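Local coordinates for Serine/threonine-protein kinase/endoribonuclease IRE1 (Saccharomyces cerevisiae, PDB 2BE1) that senses unfolded proteins in the endoplasmic reticulum lumen, which activates its kinase and endoribonuclease so that HAC1 precursor mRNA is spliced, at residues D111-T116 with L177-D183. Numbering follows the deposited sequence.
Sequences DEKVYT and LGIHSYD
An antiparallel beta ladder in the Ire1 lumenal domain pairs 111-116, the start of strand 112-127, with 177-183, which runs on from strand 167-179. Thr116 and Gly178 form a hydrogen-bonded pair, with Gly178 N to Thr116 O at 2.9 Å and a return bond from Thr116 N to Gly178 O. The ladder continues through His180 N to Val114 O (3.1 Å) and Tyr182 N to Glu112 O. Tyr115 and Ile179 make the non-hydrogen-bonded pair. With CG of Tyr115 anti to the carbonyl carbon (chi1 -59°), its ring runs alongside Ile179, whose beta-branched side chain suits a strand and lays CD1 over one ring face. That methyl also meets the aliphatic part of Lys113, CG to CD1 being 3.5 Å, before the chain carries its ammonium to Asp111. There Lys113 NZ bridges to Asp111 OD1 at 2.9 Å, from above the carboxylate plane. Ser181 OG lies close to both Asp111 OD1 and Asp183 OD1, the two carboxylates approaching with planes perpendicular. With an alanine at Asp111, the Lys113 ammonium would probably lose its salt-bridge partner and be freer to turn, and Ser181 OG would lose a close neighbour. On the sheet's other face, Val114, likewise beta-branched and apolar, packs CG1 near CB of His180 (3.9 Å), and the Tyr182 ring turns its edge to Glu112 O; Glu112 OE1 is hydrogen-bonded to His95 on neighbouring strand 94-97. This face meets the second subunit, where Phe137 of that chain contacts the rings of His180 and Tyr182 and its Met123 packs on Val114.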
ATOM      1  N   ASP A 111      23.882  12.750  -7.803  1.00 85.24           N
ATOM      2  CA  ASP A 111      23.516  11.356  -7.443  1.00 82.97           C
ATOM      3  C   ASP A 111      22.061  10.928  -7.660  1.00 80.07           C
ATOM      4  O   ASP A 111      21.156  11.751  -7.597  1.00 80.13           O
ATOM      5  CB  ASP A 111      23.912  11.023  -5.990  1.00 83.86           C
ATOM      6  CG  ASP A 111      23.752   9.519  -5.657  1.00 85.76           C
ATOM      7  OD1 ASP A 111      23.398   9.218  -4.492  1.00 87.43           O
ATOM      8  OD2 ASP A 111      23.957   8.645  -6.557  1.00 87.52           O
ATOM      9  N   GLU A 112      21.865   9.621  -7.867  1.00 75.90           N
ATOM     10  CA  GLU A 112      20.540   9.023  -7.957  1.00 71.61           C
ATOM     11  C   GLU A 112      20.113   8.041  -6.828  1.00 68.36           C
ATOM     12  O   GLU A 112      20.860   7.141  -6.444  1.00 67.75           O
ATOM     13  CB  GLU A 112      20.383   8.383  -9.318  1.00 71.80           C
ATOM     14  CG  GLU A 112      21.539   7.572  -9.728  1.00 71.82           C
ATOM     15  CD  GLU A 112      21.121   6.572 -10.746  1.00 72.69           C
ATOM     16  OE1 GLU A 112      20.393   5.641 -10.404  1.00 73.18           O
ATOM     17  OE2 GLU A 112      21.484   6.709 -11.912  1.00 74.58           O
ATOM     18  N   LYS A 113      18.900   8.263  -6.312  1.00 64.17           N
ATOM     19  CA  LYS A 113      18.185   7.355  -5.403  1.00 60.07           C
ATOM     20  C   LYS A 113      17.007   6.598  -6.107  1.00 56.93           C
ATOM     21  O   LYS A 113      16.514   6.997  -7.179  1.00 55.98           O
ATOM     22  CB  LYS A 113      17.643   8.131  -4.186  1.00 60.21           C
ATOM     23  CG  LYS A 113      18.647   8.497  -3.126  1.00 61.26           C
ATOM     24  CD  LYS A 113      19.128   9.927  -3.327  1.00 64.53           C
ATOM     25  CE  LYS A 113      20.442  10.259  -2.587  1.00 64.31           C
ATOM     26  NZ  LYS A 113      21.318  10.993  -3.604  1.00 65.45           N
ATOM     27  N   VAL A 114      16.577   5.500  -5.485  1.00 53.18           N
ATOM     28  CA  VAL A 114      15.347   4.790  -5.855  1.00 49.62           C
ATOM     29  C   VAL A 114      14.521   4.385  -4.616  1.00 47.13           C
ATOM     30  O   VAL A 114      15.035   3.726  -3.711  1.00 46.64           O
ATOM     31  CB  VAL A 114      15.632   3.582  -6.817  1.00 49.69           C
ATOM     32  CG1 VAL A 114      16.562   2.600  -6.233  1.00 49.92           C
ATOM     33  CG2 VAL A 114      14.376   2.859  -7.126  1.00 50.12           C
ATOM     34  N   TYR A 115      13.258   4.804  -4.579  1.00 44.20           N
ATOM     35  CA  TYR A 115      12.394   4.621  -3.397  1.00 41.83           C
ATOM     36  C   TYR A 115      11.401   3.515  -3.620  1.00 39.97           C
ATOM     37  O   TYR A 115      10.481   3.642  -4.408  1.00 39.71           O
ATOM     38  CB  TYR A 115      11.619   5.888  -3.079  1.00 41.93           C
ATOM     39  CG  TYR A 115      12.500   7.074  -2.794  1.00 43.00           C
ATOM     40  CD1 TYR A 115      13.293   7.630  -3.794  1.00 44.18           C
ATOM     41  CD2 TYR A 115      12.542   7.670  -1.519  1.00 44.16           C
ATOM     42  CE1 TYR A 115      14.112   8.754  -3.543  1.00 45.25           C
ATOM     43  CE2 TYR A 115      13.347   8.792  -1.251  1.00 43.13           C
ATOM     44  CZ  TYR A 115      14.124   9.325  -2.286  1.00 44.44           C
ATOM     45  OH  TYR A 115      14.937  10.416  -2.125  1.00 45.51           O
ATOM     46  N   THR A 116      11.610   2.408  -2.940  1.00 37.78           N
ATOM     47  CA  THR A 116      10.690   1.314  -3.013  1.00 35.81           C
ATOM     48  C   THR A 116       9.965   1.217  -1.711  1.00 35.54           C
ATOM     49  O   THR A 116      10.533   1.373  -0.642  1.00 35.37           O
ATOM     50  CB  THR A 116      11.361   0.007  -3.274  1.00 34.82           C
ATOM     51  OG1 THR A 116      12.226  -0.304  -2.191  1.00 34.46           O
ATOM     52  CG2 THR A 116      12.149   0.126  -4.454  1.00 34.53           C
ATOM     53  N   LEU A 177       9.514   1.889   4.145  1.00 32.50           N
ATOM     54  CA  LEU A 177      10.113   2.613   3.045  1.00 33.34           C
ATOM     55  C   LEU A 177      11.577   2.226   2.969  1.00 34.75           C
ATOM     56  O   LEU A 177      12.241   2.110   4.001  1.00 34.70           O
ATOM     57  CB  LEU A 177      10.002   4.095   3.320  1.00 32.58           C
ATOM     58  CG  LEU A 177      10.614   4.820   2.167  1.00 31.01           C
ATOM     59  CD1 LEU A 177       9.494   5.278   1.263  1.00 30.60           C
ATOM     60  CD2 LEU A 177      11.362   5.971   2.782  1.00 30.68           C
ATOM     61  N   GLY A 178      12.080   2.016   1.764  1.00 36.48           N
ATOM     62  CA  GLY A 178      13.439   1.574   1.610  1.00 40.06           C
ATOM     63  C   GLY A 178      14.013   2.518   0.615  1.00 42.92           C
ATOM     64  O   GLY A 178      13.565   2.530  -0.500  1.00 43.27           O
ATOM     65  N   ILE A 179      14.984   3.338   0.994  1.00 46.23           N
ATOM     66  CA  ILE A 179      15.634   4.173  -0.016  1.00 49.12           C
ATOM     67  C   ILE A 179      17.069   3.750  -0.346  1.00 52.06           C
ATOM     68  O   ILE A 179      17.876   3.553   0.551  1.00 51.17           O
ATOM     69  CB  ILE A 179      15.463   5.642   0.254  1.00 48.35           C
ATOM     70  CG1 ILE A 179      16.663   6.383  -0.255  1.00 48.11           C
ATOM     71  CG2 ILE A 179      15.257   5.891   1.710  1.00 48.09           C
ATOM     72  CD1 ILE A 179      16.359   7.754  -0.602  1.00 49.14           C
ATOM     73  N   HIS A 180      17.323   3.553  -1.654  1.00 56.91           N
ATOM     74  CA  HIS A 180      18.559   2.926  -2.199  1.00 61.55           C
ATOM     75  C   HIS A 180      19.357   3.804  -3.094  1.00 63.23           C
ATOM     76  O   HIS A 180      19.145   3.866  -4.274  1.00 63.01           O
ATOM     77  CB  HIS A 180      18.289   1.604  -2.907  1.00 62.24           C
ATOM     78  CG  HIS A 180      17.733   0.554  -1.995  1.00 68.45           C
ATOM     79  ND1 HIS A 180      18.017   0.518  -0.632  1.00 73.35           N
ATOM     80  CD2 HIS A 180      16.897  -0.494  -2.237  1.00 71.39           C
ATOM     81  CE1 HIS A 180      17.388  -0.510  -0.080  1.00 74.67           C
ATOM     82  NE2 HIS A 180      16.699  -1.139  -1.032  1.00 75.35           N
ATOM     83  N   SER A 181      20.298   4.483  -2.477  1.00 66.67           N
ATOM     84  CA  SER A 181      21.113   5.467  -3.136  1.00 69.91           C
ATOM     85  C   SER A 181      22.360   4.745  -3.610  1.00 71.37           C
ATOM     86  O   SER A 181      22.915   3.925  -2.883  1.00 71.62           O
ATOM     87  CB  SER A 181      21.451   6.574  -2.129  1.00 70.36           C
ATOM     88  OG  SER A 181      22.115   7.672  -2.735  1.00 71.83           O
ATOM     89  N   TYR A 182      22.793   5.051  -4.827  1.00 73.43           N
ATOM     90  CA  TYR A 182      23.845   4.275  -5.497  1.00 75.42           C
ATOM     91  C   TYR A 182      25.248   4.621  -5.103  1.00 75.13           C
ATOM     92  O   TYR A 182      26.151   3.809  -5.268  1.00 75.23           O
ATOM     93  CB  TYR A 182      23.743   4.418  -6.991  1.00 77.44           C
ATOM     94  CG  TYR A 182      22.592   3.634  -7.554  1.00 81.23           C
ATOM     95  CD1 TYR A 182      21.285   4.146  -7.505  1.00 83.13           C
ATOM     96  CD2 TYR A 182      22.798   2.374  -8.140  1.00 82.96           C
ATOM     97  CE1 TYR A 182      20.223   3.435  -8.027  1.00 83.50           C
ATOM     98  CE2 TYR A 182      21.742   1.659  -8.675  1.00 83.72           C
ATOM     99  CZ  TYR A 182      20.458   2.202  -8.611  1.00 83.42           C
ATOM    100  OH  TYR A 182      19.389   1.521  -9.137  1.00 84.41           O
ATOM    101  N   ASP A 183      25.440   5.839  -4.614  1.00 74.72           N
ATOM    102  CA  ASP A 183      26.674   6.186  -3.955  1.00 73.71           C
ATOM    103  C   ASP A 183      26.817   5.274  -2.734  1.00 72.71           C
ATOM    104  O   ASP A 183      27.910   5.001  -2.319  1.00 73.02           O
ATOM    105  CB  ASP A 183      26.678   7.660  -3.561  1.00 73.95           C
ATOM    106  CG  ASP A 183      25.941   7.917  -2.253  1.00 74.99           C
ATOM    107  OD1 ASP A 183      24.689   8.034  -2.245  1.00 76.83           O
ATOM    108  OD2 ASP A 183      26.624   8.004  -1.214  1.00 76.28           O
TER